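Local coordinates for protein CD1-2 antigen (PDB 3DBX) that binds lipid in a hydrophobic groove and probably displays it at the cell surface, as other CD1 proteins do, at residues R97-T103 / F116-G122. Numbering follows the deposited sequence.
Sequences RVFQIHT and FVNIGEG. With PLM (palmitic acid), chain F.
Phe116 turns the edge of its ring onto the face of His102, a T-shaped pair with planes at 78° in which Phe116 CE2 stands over the centre of the imidazole. The phenyl reaches it because chi1 of 63° sets CG between backbone N and carbonyl carbon. The imidazole gives a pi face to this edge while its NE2 keeps a hydrogen bond to Gln14 OE1.

At the other end Arg97 NH1 forms a salt bridge with Glu121 OE2 at 2.6 Å; the carboxylate oxygen lies in the guanidinium plane, yet the nitrogen meets it from above the carboxylate plane. Glu121 bends at chi2 (-79°), and its CG rests over a face of Phe99, 4.2 Å from the ring centroid. Arg140 makes a salt bridge to OE1, and a water links OE2 to Val98 N, so the buried charge is probably well balanced. Gly122 suits its positive phi.

Gln100–Gly120 and His102–Asn118 are hydrogen-bonded antiparallel pairs. Aliphatic Val117 CG1 lies 3.8 Å from palmitic acid CD, with Ile119 CD1 near CB. This hairpin belongs to the MHC-like groove floor, flanked by strands 12-21 and 124-130; helices 77-89 and 156-180 cover its lipid-facing side, and another protein chain packs against Gln100, His102 and Asn118.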
loop_
_atom_site.group_PDB
_atom_site.type_symbol
_atom_site.label_atom_id
_atom_site.label_comp_id
_atom_site.label_asym_id
_atom_site.label_seq_id
_atom_site.Cartn_x
_atom_site.Cartn_y
_atom_site.Cartn_z
ATOM N N ARG A 97 -18.145 12.579 -6.619
ATOM C CA ARG A 97 -16.931 13.213 -6.150
ATOM C C ARG A 97 -16.218 12.184 -5.269
ATOM O O ARG A 97 -16.866 11.489 -4.494
ATOM C CB ARG A 97 -17.266 14.458 -5.327
ATOM C CG ARG A 97 -17.587 15.676 -6.144
ATOM C CD ARG A 97 -16.369 16.224 -6.845
ATOM N NE ARG A 97 -16.775 17.043 -7.981
ATOM C CZ ARG A 97 -15.942 17.555 -8.875
ATOM N NH1 ARG A 97 -14.638 17.335 -8.790
ATOM N NH2 ARG A 97 -16.419 18.253 -9.875
ATOM N N VAL A 98 -14.906 12.047 -5.415
ATOM C CA VAL A 98 -14.140 11.216 -4.492
ATOM C C VAL A 98 -13.207 12.085 -3.656
ATOM O O VAL A 98 -12.312 12.757 -4.192
ATOM C CB VAL A 98 -13.279 10.132 -5.194
ATOM C CG1 VAL A 98 -12.716 9.147 -4.160
ATOM C CG2 VAL A 98 -14.062 9.385 -6.238
ATOM N N PHE A 99 -13.386 12.033 -2.337
ATOM C CA PHE A 99 -12.479 12.728 -1.416
ATOM C C PHE A 99 -11.604 11.724 -0.696
ATOM O O PHE A 99 -12.042 10.612 -0.445
ATOM C CB PHE A 99 -13.255 13.581 -0.400
ATOM C CG PHE A 99 -13.944 14.790 -1.011
ATOM C CD1 PHE A 99 -13.321 16.036 -1.009
ATOM C CD2 PHE A 99 -15.211 14.675 -1.573
ATOM C CE1 PHE A 99 -13.941 17.148 -1.576
ATOM C CE2 PHE A 99 -15.845 15.775 -2.122
ATOM C CZ PHE A 99 -15.210 17.021 -2.121
ATOM N N GLN A 100 -10.378 12.122 -0.350
ATOM C CA GLN A 100 -9.429 11.246 0.365
ATOM C C GLN A 100 -8.710 12.022 1.470
ATOM O O GLN A 100 -8.446 13.226 1.328
ATOM C CB GLN A 100 -8.425 10.623 -0.603
ATOM C CG GLN A 100 -9.029 9.584 -1.575
ATOM C CD GLN A 100 -8.189 9.327 -2.791
ATOM O OE1 GLN A 100 -8.320 10.019 -3.771
ATOM N NE2 GLN A 100 -7.339 8.308 -2.741
ATOM N N ILE A 101 -8.414 11.336 2.578
ATOM C CA ILE A 101 -7.787 11.963 3.750
ATOM C C ILE A 101 -6.631 11.103 4.242
ATOM O O ILE A 101 -6.825 9.939 4.586
ATOM C CB ILE A 101 -8.800 12.178 4.934
ATOM C CG1 ILE A 101 -9.962 13.090 4.526
ATOM C CG2 ILE A 101 -8.100 12.792 6.158
ATOM C CD1 ILE A 101 -11.216 12.349 4.095
ATOM N N HIS A 102 -5.431 11.672 4.268
ATOM C CA HIS A 102 -4.257 10.949 4.729
ATOM C C HIS A 102 -3.685 11.710 5.910
ATOM O O HIS A 102 -3.322 12.866 5.786
ATOM C CB HIS A 102 -3.236 10.803 3.598
ATOM C CG HIS A 102 -1.998 10.060 3.992
ATOM N ND1 HIS A 102 -0.807 10.200 3.317
ATOM C CD2 HIS A 102 -1.768 9.160 4.985
ATOM C CE1 HIS A 102 0.109 9.423 3.876
ATOM N NE2 HIS A 102 -0.443 8.792 4.900
ATOM N N THR A 103 -3.638 11.030 7.056
ATOM C CA THR A 103 -3.123 11.569 8.293
ATOM C C THR A 103 -1.971 10.681 8.796
ATOM O O THR A 103 -1.971 9.467 8.563
ATOM C CB THR A 103 -4.252 11.578 9.352
ATOM O OG1 THR A 103 -5.371 12.327 8.857
ATOM C CG2 THR A 103 -3.789 12.190 10.638
ATOM N N PHE A 116 0.853 15.176 10.287
ATOM C CA PHE A 116 0.302 15.807 9.083
ATOM C C PHE A 116 -1.157 15.431 8.829
ATOM O O PHE A 116 -1.611 14.364 9.248
ATOM C CB PHE A 116 1.163 15.492 7.846
ATOM C CG PHE A 116 1.213 14.018 7.484
ATOM C CD1 PHE A 116 2.260 13.217 7.924
ATOM C CD2 PHE A 116 0.215 13.442 6.681
ATOM C CE1 PHE A 116 2.310 11.872 7.576
ATOM C CE2 PHE A 116 0.259 12.112 6.351
ATOM C CZ PHE A 116 1.314 11.321 6.810
ATOM N N VAL A 117 -1.880 16.325 8.162
ATOM C CA VAL A 117 -3.204 16.026 7.619
ATOM C C VAL A 117 -3.296 16.541 6.190
ATOM O O VAL A 117 -3.166 17.753 5.944
ATOM C CB VAL A 117 -4.362 16.651 8.396
ATOM C CG1 VAL A 117 -5.689 16.182 7.781
ATOM C CG2 VAL A 117 -4.307 16.283 9.862
ATOM N N ASN A 118 -3.536 15.615 5.260
ATOM C CA ASN A 118 -3.709 15.944 3.846
ATOM C C ASN A 118 -5.077 15.542 3.294
ATOM O O ASN A 118 -5.505 14.412 3.476
ATOM C CB ASN A 118 -2.628 15.231 3.032
ATOM C CG ASN A 118 -1.237 15.713 3.355
ATOM O OD1 ASN A 118 -1.045 16.835 3.785
ATOM N ND2 ASN A 118 -0.263 14.863 3.153
ATOM N N ILE A 119 -5.738 16.460 2.591
ATOM C CA ILE A 119 -6.995 16.154 1.887
ATOM C C ILE A 119 -6.811 16.238 0.367
ATOM O O ILE A 119 -6.241 17.194 -0.129
ATOM C CB ILE A 119 -8.170 17.092 2.340
ATOM C CG1 ILE A 119 -8.319 17.059 3.874
ATOM C CG2 ILE A 119 -9.459 16.669 1.697
ATOM C CD1 ILE A 119 -9.394 17.986 4.462
ATOM N N GLY A 120 -7.306 15.233 -0.357
ATOM C CA GLY A 120 -7.363 15.266 -1.811
ATOM C C GLY A 120 -8.779 15.187 -2.366
ATOM O O GLY A 120 -9.710 14.702 -1.696
ATOM N N GLU A 121 -8.940 15.662 -3.596
ATOM C CA GLU A 121 -10.173 15.481 -4.341
ATOM C C GLU A 121 -9.815 15.061 -5.753
ATOM O O GLU A 121 -8.874 15.595 -6.359
ATOM C CB GLU A 121 -11.001 16.772 -4.350
ATOM C CG GLU A 121 -12.361 16.678 -5.059
ATOM C CD GLU A 121 -12.248 16.767 -6.575
ATOM O OE1 GLU A 121 -11.371 17.502 -7.079
ATOM O OE2 GLU A 121 -13.017 16.073 -7.274
ATOM N N GLY A 122 -10.576 14.104 -6.279
ATOM C CA GLY A 122 -10.303 13.559 -7.606
ATOM C C GLY A 122 -8.886 13.052 -7.785
ATOM O O GLY A 122 -8.364 13.085 -8.889
HETATM C C1 PLM F . -20.211 20.523 9.073
HETATM O O1 PLM F . -20.801 19.430 8.875
HETATM O O2 PLM F . -20.525 21.504 8.360
HETATM C C2 PLM F . -19.143 20.672 10.143
HETATM C C3 PLM F . -18.513 19.320 10.489
HETATM C C4 PLM F . -17.311 19.463 11.420
HETATM C C5 PLM F . -15.993 19.592 10.652
HETATM C C6 PLM F . -15.380 18.247 10.253
HETATM C C7 PLM F . -14.650 18.325 8.913
HETATM C C8 PLM F . -13.142 18.329 9.091
HETATM C C9 PLM F . -12.456 17.541 7.978
HETATM C CA PLM F . -10.956 17.499 8.249
HETATM C CB PLM F . -10.330 16.160 7.881
HETATM C CC PLM F . -10.224 15.216 9.073
HETATM C CD PLM F . -8.851 15.272 9.730
HETATM C CE PLM F . -8.953 14.702 11.129
HETATM C CF PLM F . -7.860 13.676 11.398
HETATM C CG PLM F . -8.367 12.584 12.334
HETATM O O HOH W 1 -13.838 13.370 -7.563
#